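Local coordinates for Lmo0794 protein (PDB 3EW7) that is of unknown function but, with its Rossmann-type NAD(P)-binding fold, is probably a dinucleotide-dependent oxidoreductase related to the epimerase/dehydratase family, at residues A[132-137]-A[150-155]; A[67-72]-A[77-82]; A[85-90]-A[139-144]. The protein carries 3 engineered substitutions. All blocks are in the same frame, centred on the assembly; numbering follows the deposited sequence.

Interaction 1. Residues A[132-137]-A[150-155]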
loop_
_atom_site.group_PDB
_atom_site.type_symbol
_atom_site.label_atom_id
_atom_site.label_comp_id
_atom_site.label_asym_id
_atom_site.label_seq_id
_atom_site.Cartn_x
_atom_site.Cartn_y
_atom_site.Cartn_z
ATOM N N ARG A 132 8.616 -14.170 6.119
ATOM C CA ARG A 132 9.775 -13.596 6.781
ATOM C C ARG A 132 10.006 -12.164 6.330
ATOM O O ARG A 132 10.461 -11.328 7.109
ATOM C CB ARG A 132 11.025 -14.439 6.512
ATOM C CG ARG A 132 11.202 -14.901 5.065
ATOM C CD ARG A 132 12.523 -15.667 4.902
ATOM N NE ARG A 132 12.806 -16.534 6.056
ATOM C CZ ARG A 132 12.306 -17.756 6.240
ATOM N NH1 ARG A 132 11.488 -18.293 5.341
ATOM N NH2 ARG A 132 12.607 -18.437 7.343
ATOM N N ALA A 133 9.689 -11.885 5.069
ATOM C CA ALA A 133 9.863 -10.543 4.537
ATOM C C ALA A 133 9.002 -9.591 5.343
ATOM O O ALA A 133 9.422 -8.488 5.683
ATOM C CB ALA A 133 9.457 -10.494 3.080
ATOM N N GLN A 134 7.793 -10.030 5.657
ATOM C CA GLN A 134 6.875 -9.207 6.417
ATOM C C GLN A 134 7.424 -8.938 7.799
ATOM O O GLN A 134 7.439 -7.797 8.265
ATOM C CB GLN A 134 5.522 -9.895 6.546
ATOM C CG GLN A 134 4.444 -8.982 7.065
ATOM C CD GLN A 134 3.168 -9.710 7.376
ATOM O OE1 GLN A 134 2.924 -10.080 8.524
ATOM N NE2 GLN A 134 2.344 -9.930 6.352
ATOM N N ALA A 135 7.867 -10.003 8.458
ATOM C CA ALA A 135 8.418 -9.897 9.801
ATOM C C ALA A 135 9.550 -8.892 9.795
ATOM O O ALA A 135 9.674 -8.094 10.717
ATOM C CB ALA A 135 8.916 -11.251 10.274
ATOM N N LYS A 136 10.373 -8.930 8.753
ATOM C CA LYS A 136 11.484 -8.000 8.628
ATOM C C LYS A 136 10.991 -6.559 8.551
ATOM O O LYS A 136 11.467 -5.692 9.290
ATOM C CB LYS A 136 12.305 -8.327 7.387
ATOM C CG LYS A 136 13.503 -9.196 7.669
ATOM C CD LYS A 136 14.777 -8.369 7.723
ATOM C CE LYS A 136 15.889 -9.110 8.462
ATOM N NZ LYS A 136 15.702 -9.090 9.952
ATOM N N GLN A 137 10.045 -6.307 7.650
ATOM C CA GLN A 137 9.484 -4.973 7.487
ATOM C C GLN A 137 8.989 -4.481 8.838
ATOM O O GLN A 137 9.264 -3.349 9.242
ATOM C CB GLN A 137 8.326 -5.002 6.491
ATOM C CG GLN A 137 8.717 -5.464 5.097
ATOM C CD GLN A 137 7.534 -5.536 4.154
ATOM O OE1 GLN A 137 6.516 -6.154 4.464
ATOM N NE2 GLN A 137 7.660 -4.907 2.996
ATOM N N TRP A 150 2.566 5.557 10.130
ATOM C CA TRP A 150 2.431 4.327 9.354
ATOM C C TRP A 150 1.422 3.339 9.935
ATOM O O TRP A 150 1.026 3.437 11.099
ATOM C CB TRP A 150 3.779 3.619 9.272
ATOM C CG TRP A 150 4.250 3.164 10.613
ATOM C CD1 TRP A 150 4.884 3.911 11.555
ATOM C CD2 TRP A 150 4.063 1.867 11.189
ATOM N NE1 TRP A 150 5.106 3.162 12.687
ATOM C CE2 TRP A 150 4.606 1.902 12.489
ATOM C CE3 TRP A 150 3.481 0.675 10.732
ATOM C CZ2 TRP A 150 4.590 0.793 13.339
ATOM C CZ3 TRP A 150 3.465 -0.428 11.579
ATOM C CH2 TRP A 150 4.017 -0.357 12.870
ATOM N N THR A 151 1.018 2.382 9.103
ATOM C CA THR A 151 0.105 1.317 9.510
ATOM C C THR A 151 0.333 0.113 8.614
ATOM O O THR A 151 0.416 0.239 7.395
ATOM C CB THR A 151 -1.383 1.702 9.393
ATOM O OG1 THR A 151 -1.693 2.758 10.306
ATOM C CG2 THR A 151 -2.251 0.505 9.729
ATOM N N TYR A 152 0.449 -1.058 9.226
ATOM C CA TYR A 152 0.645 -2.275 8.459
ATOM C C TYR A 152 -0.640 -3.085 8.590
ATOM O O TYR A 152 -1.075 -3.396 9.701
ATOM C CB TYR A 152 1.820 -3.077 9.003
ATOM C CG TYR A 152 2.377 -4.080 8.012
ATOM C CD1 TYR A 152 3.511 -3.783 7.257
ATOM C CD2 TYR A 152 1.743 -5.311 7.800
ATOM C CE1 TYR A 152 3.997 -4.678 6.320
ATOM C CE2 TYR A 152 2.220 -6.214 6.859
ATOM C CZ TYR A 152 3.348 -5.892 6.121
ATOM O OH TYR A 152 3.828 -6.771 5.183
ATOM N N ILE A 153 -1.245 -3.418 7.454
ATOM C CA ILE A 153 -2.489 -4.183 7.456
ATOM C C ILE A 153 -2.368 -5.593 6.863
ATOM O O ILE A 153 -1.789 -5.786 5.788
ATOM C CB ILE A 153 -3.613 -3.408 6.711
ATOM C CG1 ILE A 153 -4.942 -4.144 6.865
ATOM C CG2 ILE A 153 -3.259 -3.242 5.241
ATOM C CD1 ILE A 153 -6.110 -3.398 6.264
ATOM N N SER A 154 -2.910 -6.564 7.594
ATOM C CA SER A 154 -2.913 -7.963 7.187
ATOM C C SER A 154 -4.354 -8.433 7.038
ATOM O O SER A 154 -5.242 -7.991 7.764
ATOM C CB SER A 154 -2.204 -8.834 8.225
ATOM O OG SER A 154 -0.807 -8.601 8.220
ATOM N N PRO A 155 -4.601 -9.335 6.080
ATOM C CA PRO A 155 -5.939 -9.870 5.830
ATOM C C PRO A 155 -6.313 -10.926 6.852
ATOM O O PRO A 155 -5.447 -11.549 7.473
ATOM C CB PRO A 155 -5.807 -10.451 4.438
ATOM C CG PRO A 155 -4.431 -11.002 4.473
ATOM C CD PRO A 155 -3.639 -9.880 5.106
#
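Y152 reaches out from strand 150-154 to helix 131-142 and ends between Q134 and Q137, one helical turn apart. These three residues account for nearly all of the surface the two segments bury. CG of Y152 stands anti to the backbone N (chi1 -160°), which sends the ring off the sheet toward the helix with its hydroxyl leading. There Y152 OH donates a hydrogen bond to Q137 OE1 at 2.9 Å, meeting the carbonyl nearly end-on (C=O...O angle 162°). The acceptor lies close to the ring plane, at the edge, while the amide of Q137 is turned 74° from that plane. Q134 works differently: its extended chain passes the hydroxyl end obliquely, and its CG lies 3.4 Å from Y152 CZ, its aliphatic part against the phenol. The amide of Q134 then continues toward S154, where its NE2 stays 3.9 Å from S154 OG; that hydroxyl is hydrogen-bonded instead to H207 of the neighbouring strand. H207 also meets the Y152 ring edge-to-face, and L138 and L141 of the same helix also pack on the tyrosine. Helix and strand run nearly antiparallel, with their axes 11.3 Å apart, a spacing bridged by the long side chains. This is the helix-on-sheet layer of a Rossmann-like domain, helix 131-142 preceding the strand it covers. Chemically, the contact sets a phenol into a buried interface, and its proton has an amide oxygen as acceptor, which helps set the direction of the O-H.

Interaction 2. Residues A[67-72]-A[77-82]. Engineered in segment 67-72: I71 (natural residue Val).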
loop_
_atom_site.group_PDB
_atom_site.type_symbol
_atom_site.label_atom_id
_atom_site.label_comp_id
_atom_site.label_asym_id
_atom_site.label_seq_id
_atom_site.Cartn_x
_atom_site.Cartn_y
_atom_site.Cartn_z
ATOM N N ASP A 67 0.974 1.356 0.345
ATOM C CA ASP A 67 2.073 0.591 -0.215
ATOM C C ASP A 67 1.579 -0.815 -0.528
ATOM O O ASP A 67 1.553 -1.692 0.344
ATOM C CB ASP A 67 3.263 0.533 0.755
ATOM C CG ASP A 67 4.456 -0.229 0.174
ATOM O OD1 ASP A 67 4.407 -0.596 -1.022
ATOM O OD2 ASP A 67 5.443 -0.455 0.911
ATOM N N ALA A 68 1.151 -1.007 -1.769
ATOM C CA ALA A 68 0.681 -2.301 -2.212
ATOM C C ALA A 68 1.688 -2.753 -3.263
ATOM O O ALA A 68 1.357 -2.975 -4.433
ATOM C CB ALA A 68 -0.692 -2.178 -2.802
ATOM N N TYR A 69 2.936 -2.863 -2.831
ATOM C CA TYR A 69 4.026 -3.267 -3.698
ATOM C C TYR A 69 4.056 -4.777 -3.851
ATOM O O TYR A 69 3.716 -5.514 -2.921
ATOM C CB TYR A 69 5.339 -2.796 -3.095
ATOM C CG TYR A 69 6.553 -3.054 -3.948
ATOM C CD1 TYR A 69 6.805 -2.282 -5.081
ATOM C CD2 TYR A 69 7.493 -4.022 -3.583
ATOM C CE1 TYR A 69 7.968 -2.459 -5.824
ATOM C CE2 TYR A 69 8.655 -4.209 -4.320
ATOM C CZ TYR A 69 8.886 -3.422 -5.434
ATOM O OH TYR A 69 10.048 -3.572 -6.148
ATOM N N GLY A 70 4.477 -5.232 -5.028
ATOM C CA GLY A 70 4.566 -6.659 -5.283
ATOM C C GLY A 70 3.633 -7.142 -6.377
ATOM O O GLY A 70 2.753 -7.959 -6.127
ATOM N N ILE A 71 3.836 -6.634 -7.590
ATOM C CA ILE A 71 3.011 -6.996 -8.739
ATOM C C ILE A 71 3.660 -8.083 -9.592
ATOM O O ILE A 71 3.009 -8.679 -10.453
ATOM C CB ILE A 71 2.786 -5.779 -9.652
ATOM C CG1 ILE A 71 2.210 -4.622 -8.830
ATOM C CG2 ILE A 71 1.858 -6.158 -10.817
ATOM C CD1 ILE A 71 2.302 -3.260 -9.524
ATOM N N SER A 72 4.944 -8.335 -9.349
ATOM C CA SER A 72 5.681 -9.323 -10.130
ATOM C C SER A 72 6.730 -10.068 -9.304
ATOM O O SER A 72 6.986 -9.730 -8.151
ATOM C CB SER A 72 6.365 -8.628 -11.299
ATOM O OG SER A 72 7.444 -7.856 -10.814
ATOM N N GLU A 77 11.202 -9.848 -4.290
ATOM C CA GLU A 77 12.449 -10.005 -3.555
ATOM C C GLU A 77 12.885 -8.664 -2.976
ATOM O O GLU A 77 13.817 -8.596 -2.170
ATOM C CB GLU A 77 13.553 -10.519 -4.480
ATOM C CG GLU A 77 13.105 -11.526 -5.509
ATOM C CD GLU A 77 14.229 -11.896 -6.457
ATOM O OE1 GLU A 77 13.941 -12.376 -7.575
ATOM O OE2 GLU A 77 15.403 -11.711 -6.084
ATOM N N LYS A 78 12.198 -7.601 -3.384
ATOM C CA LYS A 78 12.535 -6.247 -2.957
ATOM C C LYS A 78 11.586 -5.592 -1.956
ATOM O O LYS A 78 11.579 -4.370 -1.820
ATOM C CB LYS A 78 12.649 -5.356 -4.199
ATOM C CG LYS A 78 13.794 -5.750 -5.117
ATOM C CD LYS A 78 13.890 -4.902 -6.374
ATOM C CE LYS A 78 12.875 -5.332 -7.396
ATOM N NZ LYS A 78 13.132 -4.693 -8.711
ATOM N N HIS A 79 10.799 -6.392 -1.246
ATOM C CA HIS A 79 9.847 -5.839 -0.284
ATOM C C HIS A 79 10.463 -5.098 0.893
ATOM O O HIS A 79 10.174 -3.927 1.121
ATOM C CB HIS A 79 8.926 -6.940 0.240
ATOM C CG HIS A 79 7.737 -7.180 -0.628
ATOM N ND1 HIS A 79 7.590 -8.313 -1.397
ATOM C CD2 HIS A 79 6.652 -6.410 -0.881
ATOM C CE1 HIS A 79 6.464 -8.232 -2.084
ATOM N NE2 HIS A 79 5.877 -7.085 -1.787
ATOM N N VAL A 80 11.299 -5.791 1.649
ATOM C CA VAL A 80 11.951 -5.199 2.802
ATOM C C VAL A 80 12.800 -3.999 2.390
ATOM O O VAL A 80 12.847 -2.982 3.080
ATOM C CB VAL A 80 12.841 -6.250 3.511
ATOM C CG1 VAL A 80 13.558 -7.099 2.460
ATOM C CG2 VAL A 80 13.852 -5.556 4.430
ATOM N N THR A 81 13.451 -4.119 1.246
ATOM C CA THR A 81 14.310 -3.053 0.765
ATOM C C THR A 81 13.587 -1.773 0.327
ATOM O O THR A 81 14.016 -0.669 0.678
ATOM C CB THR A 81 15.225 -3.596 -0.362
ATOM O OG1 THR A 81 16.501 -3.934 0.196
ATOM C CG2 THR A 81 15.421 -2.584 -1.444
ATOM N N SER A 82 12.501 -1.920 -0.427
ATOM C CA SER A 82 11.733 -0.767 -0.892
ATOM C C SER A 82 11.049 -0.048 0.265
ATOM O O SER A 82 10.922 1.175 0.262
ATOM C CB SER A 82 10.681 -1.202 -1.915
ATOM O OG SER A 82 9.896 -2.267 -1.413
HETATM O O HOH W 1 7.528 -1.959 0.569
#
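Y69 turns its ring away from its own backbone N (chi1 -175°), toward the start of helix 79-90, while CG of H79 lies roughly opposite that residue's own carbonyl carbon, carrying the imidazole back to the loop. The two rings meet T-shaped: the edge of Y69 points at the face of H79, centroids 5.4 Å apart and planes at 84°. Their closest side-chain atoms are Y69 CD2 and H79 CD2, 3.7 Å apart. The same imidazole donates from NE2 to Y69 O at 2.9 Å, in a fairly straight N-H...O bond. The carbonyl oxygen lies in the imidazole plane, but the donor sits above the carbonyl plane, 57° out of it. Backbone and ring of Y69 are thus both engaged by one histidine. G70 follows directly, its CA 3.8 Å from H79 NE2; the positive phi of this residue is one that favours glycine. Such a turn, from the C-terminal end of strand 64-67 into the next helix, belongs to the strand-loop-helix unit of a Rossmann-like fold, in which loops at this edge of the parallel sheet commonly border the dinucleotide site. K78, at the N-cap position, lays its aliphatic chain by the phenol, with CE 3.6 Å from Y69 OH, and sends NZ on to a salt bridge with D74. One face of the tyrosine is covered by S82, whose OG lies 3.7 Å from Y69 CD2. Between D67 and the helix start, a water donates to D67 OD2 at 2.6 Å and, weakly, to H79 O.

Interaction 3. Residues A[85-90]-A[139-144]. Engineered in segment 139-144: K142 (natural residue Arg).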
loop_
_atom_site.group_PDB
_atom_site.type_symbol
_atom_site.label_atom_id
_atom_site.label_comp_id
_atom_site.label_asym_id
_atom_site.label_seq_id
_atom_site.Cartn_x
_atom_site.Cartn_y
_atom_site.Cartn_z
ATOM N N HIS A 85 13.392 2.208 1.979
ATOM C CA HIS A 85 13.529 3.475 1.273
ATOM C C HIS A 85 12.447 4.464 1.703
ATOM O O HIS A 85 12.739 5.617 2.013
ATOM C CB HIS A 85 13.446 3.268 -0.238
ATOM C CG HIS A 85 13.351 4.547 -1.014
ATOM N ND1 HIS A 85 14.382 5.462 -1.074
ATOM C CD2 HIS A 85 12.337 5.080 -1.735
ATOM C CE1 HIS A 85 14.003 6.503 -1.796
ATOM N NE2 HIS A 85 12.766 6.297 -2.208
ATOM N N LEU A 86 11.197 4.011 1.717
ATOM C CA LEU A 86 10.087 4.870 2.105
ATOM C C LEU A 86 10.229 5.336 3.545
ATOM O O LEU A 86 9.914 6.483 3.865
ATOM C CB LEU A 86 8.753 4.137 1.920
ATOM C CG LEU A 86 8.371 3.819 0.468
ATOM C CD1 LEU A 86 7.034 3.100 0.418
ATOM C CD2 LEU A 86 8.293 5.112 -0.330
ATOM N N ILE A 87 10.712 4.445 4.407
ATOM C CA ILE A 87 10.900 4.767 5.810
ATOM C C ILE A 87 11.885 5.919 5.982
ATOM O O ILE A 87 11.609 6.855 6.730
ATOM C CB ILE A 87 11.389 3.529 6.602
ATOM C CG1 ILE A 87 10.195 2.620 6.903
ATOM C CG2 ILE A 87 12.105 3.959 7.897
ATOM C CD1 ILE A 87 10.581 1.228 7.371
ATOM N N SER A 88 13.018 5.877 5.292
ATOM C CA SER A 88 13.989 6.964 5.442
ATOM C C SER A 88 13.461 8.264 4.821
ATOM O O SER A 88 13.662 9.359 5.357
ATOM C CB SER A 88 15.340 6.592 4.808
ATOM O OG SER A 88 15.286 6.638 3.391
ATOM N N VAL A 89 12.780 8.136 3.693
ATOM C CA VAL A 89 12.234 9.287 3.009
ATOM C C VAL A 89 11.116 9.923 3.829
ATOM O O VAL A 89 10.950 11.144 3.838
ATOM C CB VAL A 89 11.700 8.876 1.621
ATOM C CG1 VAL A 89 10.701 9.893 1.104
ATOM C CG2 VAL A 89 12.858 8.749 0.655
ATOM N N LEU A 90 10.359 9.089 4.531
ATOM C CA LEU A 90 9.236 9.565 5.335
ATOM C C LEU A 90 9.589 9.987 6.759
ATOM O O LEU A 90 8.768 10.592 7.448
ATOM C CB LEU A 90 8.159 8.478 5.407
ATOM C CG LEU A 90 6.816 8.653 4.700
ATOM C CD1 LEU A 90 6.741 10.012 4.040
ATOM C CD2 LEU A 90 6.641 7.546 3.677
ATOM N N GLU A 139 9.928 -5.437 11.822
ATOM C CA GLU A 139 11.028 -5.210 12.748
ATOM C C GLU A 139 11.614 -3.851 12.442
ATOM O O GLU A 139 11.991 -3.111 13.355
ATOM C CB GLU A 139 12.116 -6.267 12.577
ATOM C CG GLU A 139 11.908 -7.545 13.375
ATOM C CD GLU A 139 12.571 -8.766 12.720
ATOM O OE1 GLU A 139 13.670 -8.605 12.127
ATOM O OE2 GLU A 139 12.000 -9.883 12.805
ATOM N N HIS A 140 11.694 -3.534 11.149
ATOM C CA HIS A 140 12.241 -2.257 10.695
ATOM C C HIS A 140 11.286 -1.126 11.002
ATOM O O HIS A 140 11.710 -0.015 11.319
ATOM C CB HIS A 140 12.534 -2.282 9.193
ATOM C CG HIS A 140 13.745 -3.081 8.827
ATOM N ND1 HIS A 140 14.417 -2.907 7.635
ATOM C CD2 HIS A 140 14.408 -4.055 9.494
ATOM C CE1 HIS A 140 15.446 -3.735 7.589
ATOM N NE2 HIS A 140 15.462 -4.443 8.705
ATOM N N LEU A 141 9.994 -1.400 10.898
ATOM C CA LEU A 141 9.011 -0.383 11.200
ATOM C C LEU A 141 9.085 -0.050 12.680
ATOM O O LEU A 141 9.058 1.113 13.060
ATOM C CB LEU A 141 7.618 -0.865 10.821
ATOM C CG LEU A 141 7.346 -0.735 9.322
ATOM C CD1 LEU A 141 6.017 -1.394 8.977
ATOM C CD2 LEU A 141 7.338 0.736 8.934
ATOM N N LYS A 142 9.201 -1.072 13.521
ATOM C CA LYS A 142 9.284 -0.839 14.957
ATOM C C LYS A 142 10.526 -0.045 15.355
ATOM O O LYS A 142 10.558 0.571 16.425
ATOM C CB LYS A 142 9.248 -2.167 15.720
ATOM C CG LYS A 142 7.856 -2.523 16.224
ATOM C CD LYS A 142 7.364 -3.862 15.685
ATOM C CE LYS A 142 5.886 -3.779 15.308
ATOM N NZ LYS A 142 5.254 -5.114 15.094
ATOM N N SER A 143 11.543 -0.049 14.501
ATOM C CA SER A 143 12.765 0.683 14.794
ATOM C C SER A 143 12.504 2.166 14.630
ATOM O O SER A 143 13.281 3.000 15.083
ATOM C CB SER A 143 13.884 0.245 13.860
ATOM O OG SER A 143 14.086 -1.148 13.969
ATOM N N HIS A 144 11.401 2.481 13.966
ATOM C CA HIS A 144 11.005 3.860 13.754
ATOM C C HIS A 144 9.558 4.034 14.213
ATOM O O HIS A 144 8.803 4.832 13.658
ATOM C CB HIS A 144 11.145 4.233 12.281
ATOM C CG HIS A 144 12.530 4.065 11.749
ATOM N ND1 HIS A 144 13.104 2.831 11.543
ATOM C CD2 HIS A 144 13.465 4.978 11.388
ATOM C CE1 HIS A 144 14.332 2.986 11.076
ATOM N NE2 HIS A 144 14.575 4.282 10.974
#
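I87 of helix 79-90 divides its branches between two partners on 139-144: CG2 goes to the imidazole of H144, and the ethyl arm to L141. The methyl CG2 stands squarely over the H144 ring, 3.8 Å from the centroid and only 4° off the ring normal, so all five ring atoms are almost equally distant. This is a CH-pi contact over a face, with the side chains as a whole crossing obliquely. A bond back to its own chain helps hold the imidazole flat to the methyl: H144 ND1 donates to H140 O at 3.2 Å, nearly in line with that carbonyl and close to the ring plane. This bond probably limits the rotation of the ring, and the backbone N of H144 bonds to L141 O as well. The other arm of I87 has CG1 beside the backbone N (chi1 -79°) and extends outward to CD1, which meets L141 CD2 at 3.6 Å. L141 leaves its helix alongside the interface, yet its CD2 end closes on the isoleucine. H140 adds little: its CB is 4.4 Å from I87 CD1, and its ring turns off to a hydrogen bond from ND1 to D84 of the facing helix. F148 adds to the apolar surroundings of I87, and N91 touches H144. No hydrogen bond joins the two segments themselves, and the contact is narrow, centred on a single isoleucine. Two neighbouring helices packed side by side over one face of a parallel sheet, sharing an apolar seam above the strands, are characteristic of the three-layered Rossmann-like fold.

Overall arrangement
Interactions 1 and 2 are buried, whereas interaction 3, farther from the chain centre, is only partly so. Helix 131-142 serves interactions 1 and 3, and helix 79-90 serves 2 and 3, so the three contacts tie two adjacent helices to each other, to strand 150-154 and to the loop after strand 64-67. Interactions 1 and 2 each combine one hydrogen bond across the segments with contacts to an aromatic ring; the two segments of interaction 3 meet through apolar branches and a ring face, with no hydrogen bond between them. Q137 NE2 probably bonds, weakly, to H79 O, linking 1 with 2, while L141 CD1, packed on W150, joins 3 with 1.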